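Local coordinates for protein PmoF1 (Methylocystis sp. ATCC 49242, PDB 6P1E) that binds copper through a PCuAC domain and probably serves as a copper chaperone in a methane-oxidizing bacterium, at residues B[46-57]-B[84-95]. Sequence-based numbering, arbitrary orientation.
Sequences VKVEKFGSAVIH and AYVALLDAKKHL
F51 and L88 meet at about a right angle: L88 CB lies over one face of the F51 ring, 3.8 Å from its centroid and 16° off the normal, a CH-pi contact. In plane at the ring's edge, L95 CD1 approaches CZ from the opposite direction at 3.8 Å. A91 CB sits near CE1 on the side of the ring away from L88. CG of F51 stands anti to the carbonyl carbon (chi1 -76°), which directs the ring to the face that A54 and L88 share, where it also meets A27 and L101. Replacing F51 with an alanine would probably leave L88 CB and L95 CD1 without their shared partner and open a gap. On the same face, A54 CB touches L88 CD2, while V46, from strand 41-47 across the core, reaches V86 tip to tip, CG2 to CG1 at 4.0 Å. These contacts belong to the beta-sandwich of the PCuAC fold, in which strand 85-91 pairs antiparallel with 53-57 and with 27-35 on its other edge. A classic beta bulge interrupts the pairing where G52 and S53 both face L89; G52 N bonds L89 O at 2.9 Å and, weakly, D90 O. Across the sheet from the F51 face, H57 and Y85 lie side by side, their rings 26° from parallel but slid apart, centroids 5.1 Å apart. A87 CB meets the H57 imidazole at its edge, in plane, 3.8 Å from CD2, and ND1 bonds L65 O. Beyond the bulge, K92 bends at its last torsion, bringing NZ to E49 O at 3.0 Å.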
loop_
_atom_site.group_PDB
_atom_site.type_symbol
_atom_site.label_atom_id
_atom_site.label_comp_id
_atom_site.label_asym_id
_atom_site.label_seq_id
_atom_site.Cartn_x
_atom_site.Cartn_y
_atom_site.Cartn_z
ATOM N N VAL B 46 12.391 14.559 -0.908
ATOM C CA VAL B 46 10.958 14.781 -1.018
ATOM C C VAL B 46 10.663 16.208 -0.582
ATOM O O VAL B 46 11.126 16.649 0.470
ATOM C CB VAL B 46 10.155 13.782 -0.158
ATOM C CG1 VAL B 46 8.672 14.145 -0.126
ATOM C CG2 VAL B 46 10.351 12.363 -0.673
ATOM N N LYS B 47 9.904 16.928 -1.402
ATOM C CA LYS B 47 9.509 18.296 -1.086
ATOM C C LYS B 47 8.000 18.367 -0.883
ATOM O O LYS B 47 7.229 17.855 -1.696
ATOM C CB LYS B 47 9.949 19.247 -2.200
ATOM C CG LYS B 47 11.460 19.318 -2.376
ATOM C CD LYS B 47 11.865 20.338 -3.428
ATOM C CE LYS B 47 11.521 19.872 -4.833
ATOM N NZ LYS B 47 11.948 20.857 -5.864
ATOM N N VAL B 48 7.587 19.008 0.205
ATOM C CA VAL B 48 6.175 19.109 0.549
ATOM C C VAL B 48 5.914 20.434 1.260
ATOM O O VAL B 48 6.587 20.780 2.230
ATOM C CB VAL B 48 5.716 17.915 1.423
ATOM C CG1 VAL B 48 6.563 17.794 2.687
ATOM C CG2 VAL B 48 4.233 18.030 1.757
ATOM N N GLU B 49 4.947 21.186 0.750
ATOM C CA GLU B 49 4.687 22.528 1.247
ATOM C C GLU B 49 3.950 22.530 2.585
ATOM O O GLU B 49 4.164 23.415 3.414
ATOM C CB GLU B 49 3.870 23.309 0.219
ATOM C CG GLU B 49 4.570 23.483 -1.117
ATOM C CD GLU B 49 3.749 24.285 -2.107
ATOM O OE1 GLU B 49 2.799 24.973 -1.676
ATOM O OE2 GLU B 49 4.051 24.222 -3.318
ATOM N N LYS B 50 3.089 21.537 2.795
ATOM C CA LYS B 50 2.204 21.529 3.958
ATOM C C LYS B 50 2.875 20.968 5.214
ATOM O O LYS B 50 2.287 20.980 6.295
ATOM C CB LYS B 50 0.944 20.718 3.648
ATOM C CG LYS B 50 0.053 21.311 2.556
ATOM C CD LYS B 50 -0.290 22.775 2.781
ATOM C CE LYS B 50 -1.189 23.288 1.675
ATOM N NZ LYS B 50 -1.596 24.706 1.865
ATOM N N PHE B 51 4.099 20.468 5.062
ATOM C CA PHE B 51 4.895 19.997 6.191
ATOM C C PHE B 51 6.196 20.785 6.251
ATOM O O PHE B 51 6.633 21.350 5.249
ATOM C CB PHE B 51 5.179 18.496 6.080
ATOM C CG PHE B 51 4.005 17.625 6.435
ATOM C CD1 PHE B 51 3.920 17.030 7.684
ATOM C CD2 PHE B 51 2.989 17.401 5.524
ATOM C CE1 PHE B 51 2.844 16.224 8.013
ATOM C CE2 PHE B 51 1.909 16.598 5.849
ATOM C CZ PHE B 51 1.837 16.010 7.095
ATOM N N GLY B 52 6.817 20.816 7.423
ATOM C CA GLY B 52 8.059 21.544 7.602
ATOM C C GLY B 52 9.203 20.969 6.783
ATOM O O GLY B 52 9.991 21.699 6.189
ATOM N N SER B 53 9.302 19.645 6.775
ATOM C CA SER B 53 10.367 18.941 6.069
ATOM C C SER B 53 9.980 17.487 5.846
ATOM O O SER B 53 9.030 16.988 6.453
ATOM C CB SER B 53 11.680 19.012 6.858
ATOM O OG SER B 53 11.589 18.293 8.077
ATOM N N ALA B 54 10.738 16.815 4.986
ATOM C CA ALA B 54 10.546 15.397 4.716
ATOM C C ALA B 54 11.883 14.673 4.816
ATOM O O ALA B 54 12.875 15.108 4.232
ATOM C CB ALA B 54 9.928 15.197 3.349
ATOM N N VAL B 55 11.898 13.570 5.560
ATOM C CA VAL B 55 13.115 12.793 5.780
ATOM C C VAL B 55 12.915 11.372 5.270
ATOM O O VAL B 55 12.005 10.667 5.707
ATOM C CB VAL B 55 13.505 12.762 7.274
ATOM C CG1 VAL B 55 14.715 11.862 7.504
ATOM C CG2 VAL B 55 13.795 14.170 7.771
ATOM N N ILE B 56 13.771 10.955 4.345
ATOM C CA ILE B 56 13.665 9.624 3.772
ATOM C C ILE B 56 14.359 8.610 4.671
ATOM O O ILE B 56 15.495 8.806 5.090
ATOM C CB ILE B 56 14.277 9.569 2.359
ATOM C CG1 ILE B 56 13.704 10.703 1.499
ATOM C CG2 ILE B 56 14.008 8.212 1.718
ATOM C CD1 ILE B 56 14.317 10.814 0.126
ATOM N N HIS B 57 13.660 7.513 4.939
ATOM C CA HIS B 57 14.192 6.419 5.735
ATOM C C HIS B 57 14.147 5.173 4.865
ATOM O O HIS B 57 13.239 4.352 4.984
ATOM C CB HIS B 57 13.376 6.230 7.018
ATOM C CG HIS B 57 13.471 7.381 7.969
ATOM N ND1 HIS B 57 14.601 7.645 8.712
ATOM C CD2 HIS B 57 12.571 8.339 8.298
ATOM C CE1 HIS B 57 14.393 8.715 9.460
ATOM N NE2 HIS B 57 13.170 9.156 9.225
ATOM N N ALA B 84 10.633 0.637 4.983
ATOM C CA ALA B 84 11.101 1.914 4.453
ATOM C C ALA B 84 9.930 2.861 4.214
ATOM O O ALA B 84 8.830 2.434 3.865
ATOM C CB ALA B 84 11.885 1.702 3.166
ATOM N N TYR B 85 10.163 4.149 4.438
ATOM C CA TYR B 85 9.112 5.147 4.321
ATOM C C TYR B 85 9.734 6.534 4.329
ATOM O O TYR B 85 10.938 6.678 4.552
ATOM C CB TYR B 85 8.097 5.014 5.462
ATOM C CG TYR B 85 8.601 5.537 6.788
ATOM C CD1 TYR B 85 8.106 6.719 7.325
ATOM C CD2 TYR B 85 9.577 4.853 7.501
ATOM C CE1 TYR B 85 8.564 7.201 8.534
ATOM C CE2 TYR B 85 10.043 5.329 8.710
ATOM C CZ TYR B 85 9.532 6.502 9.224
ATOM O OH TYR B 85 9.994 6.976 10.430
ATOM N N VAL B 86 8.911 7.546 4.076
ATOM C CA VAL B 86 9.339 8.932 4.202
ATOM C C VAL B 86 8.593 9.570 5.364
ATOM O O VAL B 86 7.363 9.554 5.403
ATOM C CB VAL B 86 9.085 9.731 2.908
ATOM C CG1 VAL B 86 9.551 11.176 3.064
ATOM C CG2 VAL B 86 9.778 9.066 1.734
ATOM N N ALA B 87 9.346 10.122 6.309
ATOM C CA ALA B 87 8.754 10.825 7.436
ATOM C C ALA B 87 8.432 12.256 7.042
ATOM O O ALA B 87 9.287 12.969 6.521
ATOM C CB ALA B 87 9.695 10.802 8.633
ATOM N N LEU B 88 7.186 12.657 7.278
ATOM C CA LEU B 88 6.742 14.029 7.044
ATOM C C LEU B 88 6.585 14.717 8.396
ATOM O O LEU B 88 5.701 14.362 9.173
ATOM C CB LEU B 88 5.426 14.049 6.264
ATOM C CG LEU B 88 5.418 13.296 4.931
ATOM C CD1 LEU B 88 4.065 13.435 4.251
ATOM C CD2 LEU B 88 6.526 13.783 4.009
ATOM N N LEU B 89 7.450 15.684 8.680
ATOM C CA LEU B 89 7.504 16.301 10.002
ATOM C C LEU B 89 6.851 17.692 10.011
ATOM O O LEU B 89 6.881 18.410 9.014
ATOM C CB LEU B 89 8.961 16.384 10.468
ATOM C CG LEU B 89 9.794 15.108 10.303
ATOM C CD1 LEU B 89 11.240 15.357 10.702
ATOM C CD2 LEU B 89 9.185 13.991 11.134
ATOM N N ASP B 90 6.258 18.049 11.147
ATOM C CA ASP B 90 5.729 19.394 11.379
ATOM C C ASP B 90 4.634 19.827 10.402
ATOM O O ASP B 90 4.807 20.788 9.650
ATOM C CB ASP B 90 6.869 20.416 11.330
ATOM C CG ASP B 90 7.964 20.116 12.334
ATOM O OD1 ASP B 90 7.644 19.671 13.455
ATOM O OD2 ASP B 90 9.149 20.322 11.998
ATOM N N ALA B 91 3.521 19.100 10.403
ATOM C CA ALA B 91 2.307 19.521 9.706
ATOM C C ALA B 91 1.935 20.972 10.025
ATOM O O ALA B 91 1.960 21.385 11.183
ATOM C CB ALA B 91 1.153 18.598 10.062
ATOM N N LYS B 92 1.595 21.736 8.991
ATOM C CA LYS B 92 1.205 23.136 9.149
ATOM C C LYS B 92 -0.263 23.239 9.565
ATOM O O LYS B 92 -0.681 24.227 10.174
ATOM C CB LYS B 92 1.452 23.912 7.856
ATOM C CG LYS B 92 2.925 24.045 7.499
ATOM C CD LYS B 92 3.117 24.763 6.175
ATOM C CE LYS B 92 4.541 25.276 6.019
ATOM N NZ LYS B 92 5.544 24.174 6.014
ATOM N N LYS B 93 -1.034 22.208 9.231
ATOM C CA LYS B 93 -2.452 22.129 9.573
ATOM C C LYS B 93 -2.930 20.702 9.780
ATOM O O LYS B 93 -2.263 19.745 9.390
ATOM C CB LYS B 93 -3.309 22.759 8.479
ATOM C CG LYS B 93 -3.574 24.230 8.606
ATOM C CD LYS B 93 -4.241 24.687 7.337
ATOM C CE LYS B 93 -4.654 26.123 7.396
ATOM N NZ LYS B 93 -5.637 26.337 6.324
ATOM N N HIS B 94 -4.096 20.575 10.407
ATOM C CA HIS B 94 -4.705 19.274 10.647
ATOM C C HIS B 94 -5.125 18.612 9.338
ATOM O O HIS B 94 -5.806 19.228 8.516
ATOM C CB HIS B 94 -5.916 19.421 11.568
ATOM C CG HIS B 94 -6.515 18.114 11.981
ATOM N ND1 HIS B 94 -7.562 17.528 11.304
ATOM C CD2 HIS B 94 -6.206 17.275 12.998
ATOM C CE1 HIS B 94 -7.877 16.386 11.889
ATOM N NE2 HIS B 94 -7.069 16.210 12.919
ATOM N N LEU B 95 -4.719 17.359 9.146
ATOM C CA LEU B 95 -5.070 16.625 7.935
ATOM C C LEU B 95 -6.468 16.008 7.965
ATOM O O LEU B 95 -6.850 15.351 8.935
ATOM C CB LEU B 95 -4.039 15.521 7.687
ATOM C CG LEU B 95 -2.709 15.927 7.050
ATOM C CD1 LEU B 95 -1.789 14.745 6.904
ATOM C CD2 LEU B 95 -2.953 16.516 5.696
#